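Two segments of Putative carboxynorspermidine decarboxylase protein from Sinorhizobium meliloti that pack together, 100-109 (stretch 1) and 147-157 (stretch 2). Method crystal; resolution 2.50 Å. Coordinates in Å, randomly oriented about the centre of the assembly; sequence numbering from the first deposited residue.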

ATOM      1  N   SER B 100      -8.093  15.142  21.526  1.00 49.78           N
ATOM      2  CA  SER B 100      -9.365  15.422  22.174  1.00 51.89           C
ATOM      3  C   SER B 100      -9.119  15.591  23.654  1.00 52.65           C
ATOM      4  O   SER B 100      -8.094  15.130  24.174  1.00 51.77           O
ATOM      5  CB  SER B 100     -10.332  14.258  21.947  1.00 52.67           C
ATOM      6  OG  SER B 100      -9.860  13.109  22.637  1.00 51.48           O
ATOM      7  N   ILE B 101     -10.066  16.247  24.325  1.00 54.92           N
ATOM      8  CA  ILE B 101     -10.005  16.489  25.767  1.00 55.89           C
ATOM      9  C   ILE B 101      -9.896  15.165  26.507  1.00 56.19           C
ATOM     10  O   ILE B 101      -9.034  14.985  27.369  1.00 55.61           O
ATOM     11  CB  ILE B 101     -11.222  17.322  26.240  1.00 58.61           C
ATOM     12  CG1 ILE B 101     -10.906  18.804  26.064  1.00 59.67           C
ATOM     13  CG2 ILE B 101     -11.576  17.033  27.715  1.00 59.09           C
ATOM     14  CD1 ILE B 101     -12.070  19.649  25.548  1.00 63.92           C
ATOM     15  N   SER B 102     -10.762  14.238  26.125  1.00 57.04           N
ATOM     16  CA  SER B 102     -10.798  12.917  26.703  1.00 57.99           C
ATOM     17  C   SER B 102      -9.444  12.174  26.636  1.00 56.22           C
ATOM     18  O   SER B 102      -9.017  11.577  27.629  1.00 56.44           O
ATOM     19  CB  SER B 102     -11.908  12.122  26.019  1.00 59.20           C
ATOM     20  OG  SER B 102     -12.029  10.846  26.604  1.00 61.09           O
ATOM     21  N   GLN B 103      -8.774  12.215  25.479  1.00 54.55           N
ATOM     22  CA  GLN B 103      -7.417  11.656  25.350  1.00 53.08           C
ATOM     23  C   GLN B 103      -6.469  12.337  26.324  1.00 53.08           C
ATOM     24  O   GLN B 103      -5.633  11.683  26.972  1.00 53.38           O
ATOM     25  CB  GLN B 103      -6.867  11.831  23.930  1.00 51.42           C
ATOM     26  CG  GLN B 103      -7.398  10.844  22.910  1.00 50.62           C
ATOM     27  CD  GLN B 103      -6.567   9.612  22.855  1.00 48.54           C
ATOM     28  OE1 GLN B 103      -5.366   9.683  22.599  1.00 48.41           O
ATOM     29  NE2 GLN B 103      -7.190   8.457  23.094  1.00 48.21           N
ATOM     30  N   LEU B 104      -6.600  13.652  26.432  1.00 52.84           N
ATOM     31  CA  LEU B 104      -5.738  14.402  27.337  1.00 52.75           C
ATOM     32  C   LEU B 104      -6.000  14.045  28.793  1.00 54.84           C
ATOM     33  O   LEU B 104      -5.068  13.787  29.546  1.00 54.49           O
ATOM     34  CB  LEU B 104      -5.882  15.901  27.090  1.00 52.26           C
ATOM     35  CG  LEU B 104      -5.446  16.876  28.159  1.00 50.51           C
ATOM     36  CD1 LEU B 104      -3.955  16.907  28.268  1.00 46.79           C
ATOM     37  CD2 LEU B 104      -6.011  18.236  27.791  1.00 47.77           C
ATOM     38  N   GLU B 105      -7.276  14.012  29.175  1.00 57.55           N
ATOM     39  CA  GLU B 105      -7.664  13.617  30.523  1.00 59.46           C
ATOM     40  C   GLU B 105      -7.142  12.220  30.795  1.00 59.30           C
ATOM     41  O   GLU B 105      -6.606  11.943  31.857  1.00 59.85           O
ATOM     42  CB  GLU B 105      -9.169  13.660  30.671  1.00 61.43           C
ATOM     43  CG  GLU B 105      -9.723  15.044  30.996  1.00 64.16           C
ATOM     44  CD  GLU B 105     -11.258  15.071  31.014  1.00 68.99           C
ATOM     45  OE1 GLU B 105     -11.869  14.272  30.255  1.00 71.20           O
ATOM     46  OE2 GLU B 105     -11.857  15.883  31.771  1.00 69.56           O
ATOM     47  N   ARG B 106      -7.242  11.352  29.793  1.00 58.98           N
ATOM     48  CA  ARG B 106      -6.856   9.965  29.964  1.00 59.05           C
ATOM     49  C   ARG B 106      -5.367   9.788  30.201  1.00 57.78           C
ATOM     50  O   ARG B 106      -4.953   8.923  30.965  1.00 58.41           O
ATOM     51  CB  ARG B 106      -7.273   9.155  28.761  1.00 58.41           C
ATOM     52  CG  ARG B 106      -7.549   7.737  29.122  1.00 61.88           C
ATOM     53  CD  ARG B 106      -8.452   7.098  28.119  1.00 67.07           C
ATOM     54  NE  ARG B 106      -7.679   6.257  27.208  1.00 70.15           N
ATOM     55  CZ  ARG B 106      -8.139   5.796  26.048  1.00 71.74           C
ATOM     56  NH1 ARG B 106      -9.361   6.118  25.651  1.00 72.83           N
ATOM     57  NH2 ARG B 106      -7.368   5.030  25.271  1.00 73.10           N
ATOM     58  N   PHE B 107      -4.564  10.619  29.552  1.00 56.24           N
ATOM     59  CA  PHE B 107      -3.138  10.373  29.502  1.00 55.17           C
ATOM     60  C   PHE B 107      -2.311  11.435  30.191  1.00 54.73           C
ATOM     61  O   PHE B 107      -1.121  11.261  30.364  1.00 53.92           O
ATOM     62  CB  PHE B 107      -2.695  10.164  28.054  1.00 53.56           C
ATOM     63  CG  PHE B 107      -3.258   8.922  27.435  1.00 54.15           C
ATOM     64  CD1 PHE B 107      -3.069   7.683  28.044  1.00 55.43           C
ATOM     65  CD2 PHE B 107      -3.974   8.982  26.248  1.00 53.17           C
ATOM     66  CE1 PHE B 107      -3.591   6.519  27.475  1.00 56.25           C
ATOM     67  CE2 PHE B 107      -4.506   7.826  25.677  1.00 53.48           C
ATOM     68  CZ  PHE B 107      -4.318   6.597  26.289  1.00 54.94           C
ATOM     69  N   ALA B 108      -2.961  12.519  30.595  1.00 56.15           N
ATOM     70  CA  ALA B 108      -2.342  13.588  31.399  1.00 56.68           C
ATOM     71  C   ALA B 108      -1.262  13.081  32.349  1.00 57.27           C
ATOM     72  O   ALA B 108      -0.100  13.502  32.242  1.00 56.94           O
ATOM     73  CB  ALA B 108      -3.390  14.324  32.179  1.00 58.37           C
ATOM     74  N   ASP B 109      -1.638  12.179  33.264  1.00 58.34           N
ATOM     75  CA  ASP B 109      -0.699  11.650  34.265  1.00 58.68           C
ATOM     76  C   ASP B 109       0.591  11.092  33.679  1.00 56.72           C
ATOM     77  O   ASP B 109       1.681  11.467  34.100  1.00 57.13           O
ATOM     78  CB  ASP B 109      -1.367  10.629  35.193  1.00 60.57           C
ATOM     79  CG  ASP B 109      -2.044  11.285  36.358  1.00 63.36           C
ATOM     80  OD1 ASP B 109      -1.750  12.463  36.621  1.00 64.03           O
ATOM     81  OD2 ASP B 109      -2.865  10.635  37.025  1.00 67.40           O
ATOM     82  N   PRO B 147     -15.256  26.822  25.334  1.00 86.00           N
ATOM     83  CA  PRO B 147     -15.601  26.555  26.737  1.00 87.12           C
ATOM     84  C   PRO B 147     -15.099  25.222  27.312  1.00 84.92           C
ATOM     85  O   PRO B 147     -14.610  25.203  28.445  1.00 84.80           O
ATOM     86  CB  PRO B 147     -17.131  26.585  26.725  1.00 90.45           C
ATOM     87  CG  PRO B 147     -17.462  27.573  25.667  1.00 91.36           C
ATOM     88  CD  PRO B 147     -16.411  27.389  24.602  1.00 88.55           C
ATOM     89  N   LYS B 148     -15.237  24.129  26.557  1.00 83.15           N
ATOM     90  CA  LYS B 148     -14.744  22.816  27.000  1.00 81.08           C
ATOM     91  C   LYS B 148     -13.231  22.818  27.069  1.00 77.63           C
ATOM     92  O   LYS B 148     -12.644  22.225  27.970  1.00 77.03           O
ATOM     93  CB  LYS B 148     -15.204  21.678  26.078  1.00 80.55           C
ATOM     94  CG  LYS B 148     -16.596  21.150  26.353  1.00 83.76           C
ATOM     95  CD  LYS B 148     -17.578  21.562  25.260  1.00 85.97           C
ATOM     96  CE  LYS B 148     -17.699  20.509  24.158  1.00 84.30           C
ATOM     97  NZ  LYS B 148     -18.602  19.399  24.574  1.00 85.59           N
ATOM     98  N   VAL B 149     -12.602  23.480  26.106  1.00 75.57           N
ATOM     99  CA  VAL B 149     -11.152  23.629  26.114  1.00 73.09           C
ATOM    100  C   VAL B 149     -10.740  24.277  27.449  1.00 74.40           C
ATOM    101  O   VAL B 149      -9.969  23.707  28.232  1.00 73.28           O
ATOM    102  CB  VAL B 149     -10.661  24.481  24.908  1.00 71.68           C
ATOM    103  CG1 VAL B 149      -9.174  24.796  25.023  1.00 69.06           C
ATOM    104  CG2 VAL B 149     -10.983  23.800  23.586  1.00 69.92           C
ATOM    105  N   GLU B 150     -11.315  25.452  27.707  1.00 76.68           N
ATOM    106  CA  GLU B 150     -10.998  26.266  28.859  1.00 78.33           C
ATOM    107  C   GLU B 150     -10.958  25.522  30.190  1.00 79.10           C
ATOM    108  O   GLU B 150     -10.140  25.846  31.064  1.00 78.98           O
ATOM    109  CB  GLU B 150     -11.982  27.416  28.947  1.00 81.42           C
ATOM    110  CG  GLU B 150     -11.500  28.696  28.300  1.00 82.85           C
ATOM    111  CD  GLU B 150     -11.741  29.899  29.192  1.00 87.69           C
ATOM    112  OE1 GLU B 150     -10.949  30.109  30.149  1.00 88.05           O
ATOM    113  OE2 GLU B 150     -12.724  30.626  28.932  1.00 90.74           O
ATOM    114  N   ARG B 151     -11.834  24.530  30.346  1.00 79.98           N
ATOM    115  CA  ARG B 151     -11.886  23.751  31.584  1.00 80.86           C
ATOM    116  C   ARG B 151     -10.606  22.923  31.795  1.00 78.07           C
ATOM    117  O   ARG B 151     -10.343  22.402  32.885  1.00 78.74           O
ATOM    118  CB  ARG B 151     -13.138  22.868  31.634  1.00 82.51           C
ATOM    119  CG  ARG B 151     -13.687  22.741  33.050  1.00 86.19           C
ATOM    120  CD  ARG B 151     -14.721  21.658  33.170  1.00 87.21           C
ATOM    121  NE  ARG B 151     -14.367  20.692  34.212  1.00 87.50           N
ATOM    122  CZ  ARG B 151     -13.873  19.475  33.965  1.00 84.56           C
ATOM    123  NH1 ARG B 151     -13.578  18.656  34.967  1.00 84.56           N
ATOM    124  NH2 ARG B 151     -13.680  19.070  32.715  1.00 80.49           N
ATOM    125  N   VAL B 152      -9.794  22.835  30.753  1.00 74.87           N
ATOM    126  CA  VAL B 152      -8.653  21.953  30.800  1.00 71.96           C
ATOM    127  C   VAL B 152      -7.302  22.667  30.511  1.00 69.12           C
ATOM    128  O   VAL B 152      -6.269  22.033  30.319  1.00 67.10           O
ATOM    129  CB  VAL B 152      -8.956  20.714  29.949  1.00 70.92           C
ATOM    130  CG1 VAL B 152      -8.592  20.946  28.488  1.00 69.68           C
ATOM    131  CG2 VAL B 152      -8.274  19.502  30.526  1.00 70.68           C
HETATM  132  N   MSE B 153      -7.332  23.998  30.575  1.00 69.12           N
HETATM  133  CA  MSE B 153      -6.171  24.859  30.327  1.00 66.75           C
HETATM  134  C   MSE B 153      -5.039  24.752  31.353  1.00 66.03           C
HETATM  135  O   MSE B 153      -3.912  25.093  31.059  1.00 64.05           O
HETATM  136  CB  MSE B 153      -6.631  26.312  30.217  1.00 67.93           C
HETATM  137  CG  MSE B 153      -7.413  26.605  28.957  1.00 66.60           C
HETATM  138 SE   MSE B 153      -6.278  26.753  27.361  0.75 62.21          SE
HETATM  139  CE  MSE B 153      -5.655  28.554  27.613  1.00 61.87           C
ATOM    140  N   ASP B 154      -5.340  24.277  32.555  1.00 67.14           N
ATOM    141  CA  ASP B 154      -4.306  24.098  33.574  1.00 66.87           C
ATOM    142  C   ASP B 154      -3.449  22.849  33.323  1.00 64.63           C
ATOM    143  O   ASP B 154      -2.563  22.523  34.110  1.00 64.04           O
ATOM    144  CB  ASP B 154      -4.945  24.052  34.991  1.00 69.65           C
ATOM    145  N   ARG B 155      -3.716  22.147  32.225  1.00 62.89           N
ATOM    146  CA  ARG B 155      -3.052  20.876  31.963  1.00 61.04           C
ATOM    147  C   ARG B 155      -2.299  20.885  30.637  1.00 58.53           C
ATOM    148  O   ARG B 155      -1.518  19.978  30.357  1.00 57.01           O
ATOM    149  CB  ARG B 155      -4.065  19.728  31.977  1.00 61.80           C
ATOM    150  CG  ARG B 155      -5.130  19.844  33.050  1.00 66.03           C
ATOM    151  CD  ARG B 155      -5.997  18.615  33.092  1.00 68.80           C
ATOM    152  NE  ARG B 155      -5.350  17.528  33.813  1.00 71.23           N
ATOM    153  CZ  ARG B 155      -5.849  16.300  33.944  1.00 74.52           C
ATOM    154  NH1 ARG B 155      -7.018  15.970  33.390  1.00 75.59           N
ATOM    155  NH2 ARG B 155      -5.169  15.383  34.629  1.00 75.47           N
ATOM    156  N   ILE B 156      -2.543  21.888  29.802  1.00 58.13           N
ATOM    157  CA  ILE B 156      -1.781  22.011  28.555  1.00 56.55           C
ATOM    158  C   ILE B 156      -0.920  23.267  28.551  1.00 56.42           C
ATOM    159  O   ILE B 156      -0.810  23.943  29.546  1.00 57.65           O
ATOM    160  CB  ILE B 156      -2.672  21.962  27.295  1.00 55.83           C
ATOM    161  CG1 ILE B 156      -3.762  23.035  27.393  1.00 57.96           C
ATOM    162  CG2 ILE B 156      -3.206  20.534  27.068  1.00 55.03           C
ATOM    163  CD1 ILE B 156      -5.069  22.705  26.655  1.00 59.94           C
ATOM    164  N   ASN B 157      -0.366  23.584  27.395  1.00 55.40           N
ATOM    165  CA  ASN B 157       0.763  24.474  27.271  1.00 55.60           C
ATOM    166  C   ASN B 157       0.879  24.939  25.794  1.00 54.22           C
ATOM    167  O   ASN B 157       1.607  25.882  25.470  1.00 53.41           O
ATOM    168  CB  ASN B 157       1.971  23.648  27.709  1.00 55.28           C
ATOM    169  CG  ASN B 157       3.274  24.286  27.410  1.00 56.93           C
ATOM    170  OD1 ASN B 157       4.078  23.711  26.701  1.00 60.79           O
ATOM    171  ND2 ASN B 157       3.540  25.436  28.001  1.00 61.15           N
TER

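Helix 101-107 packs against the helical start of stretch 2 and the turns beyond. The chains run in the same sense, with I101 nearest V149 (CA to CA 7.2 Å) and A108 nearest R155 (CA to CA 7.3 Å). S100 caps the first helix: its OG accepts from Q103 N at 3.2 Å, satisfying an amide that has no helical carbonyl before it. In stretch 2, overlapping type I turns, E150 to M153 and V152 to R155, carry the chain onward, the second closed by R155 N to V152 O at 3.2 Å.

Apolar contacts form the centre. I101 and L104, one helical turn apart, both point toward stretch 2 and meet V152: I101 CG1 lies 4.0 Å from V152 CG1, and L104 CD2 lies 3.8 Å from both V152 CG1 and V152 CG2. L104 CD2 also touches I156 CG2 at 3.7 Å, while I101 CD1 reaches the backbone at K148 O, 3.6 Å away.

Charged side chains border this patch. E105 OE2 and R151 NH2 make a long salt bridge of 3.8 Å. R155 reaches toward the C-terminal part of the helix, its NH1 3.7 Å from E105 CG and its NH2 3.2 Å from A108 CB, which sits over one guanidinium face. No hydrogen bond joins the stretches.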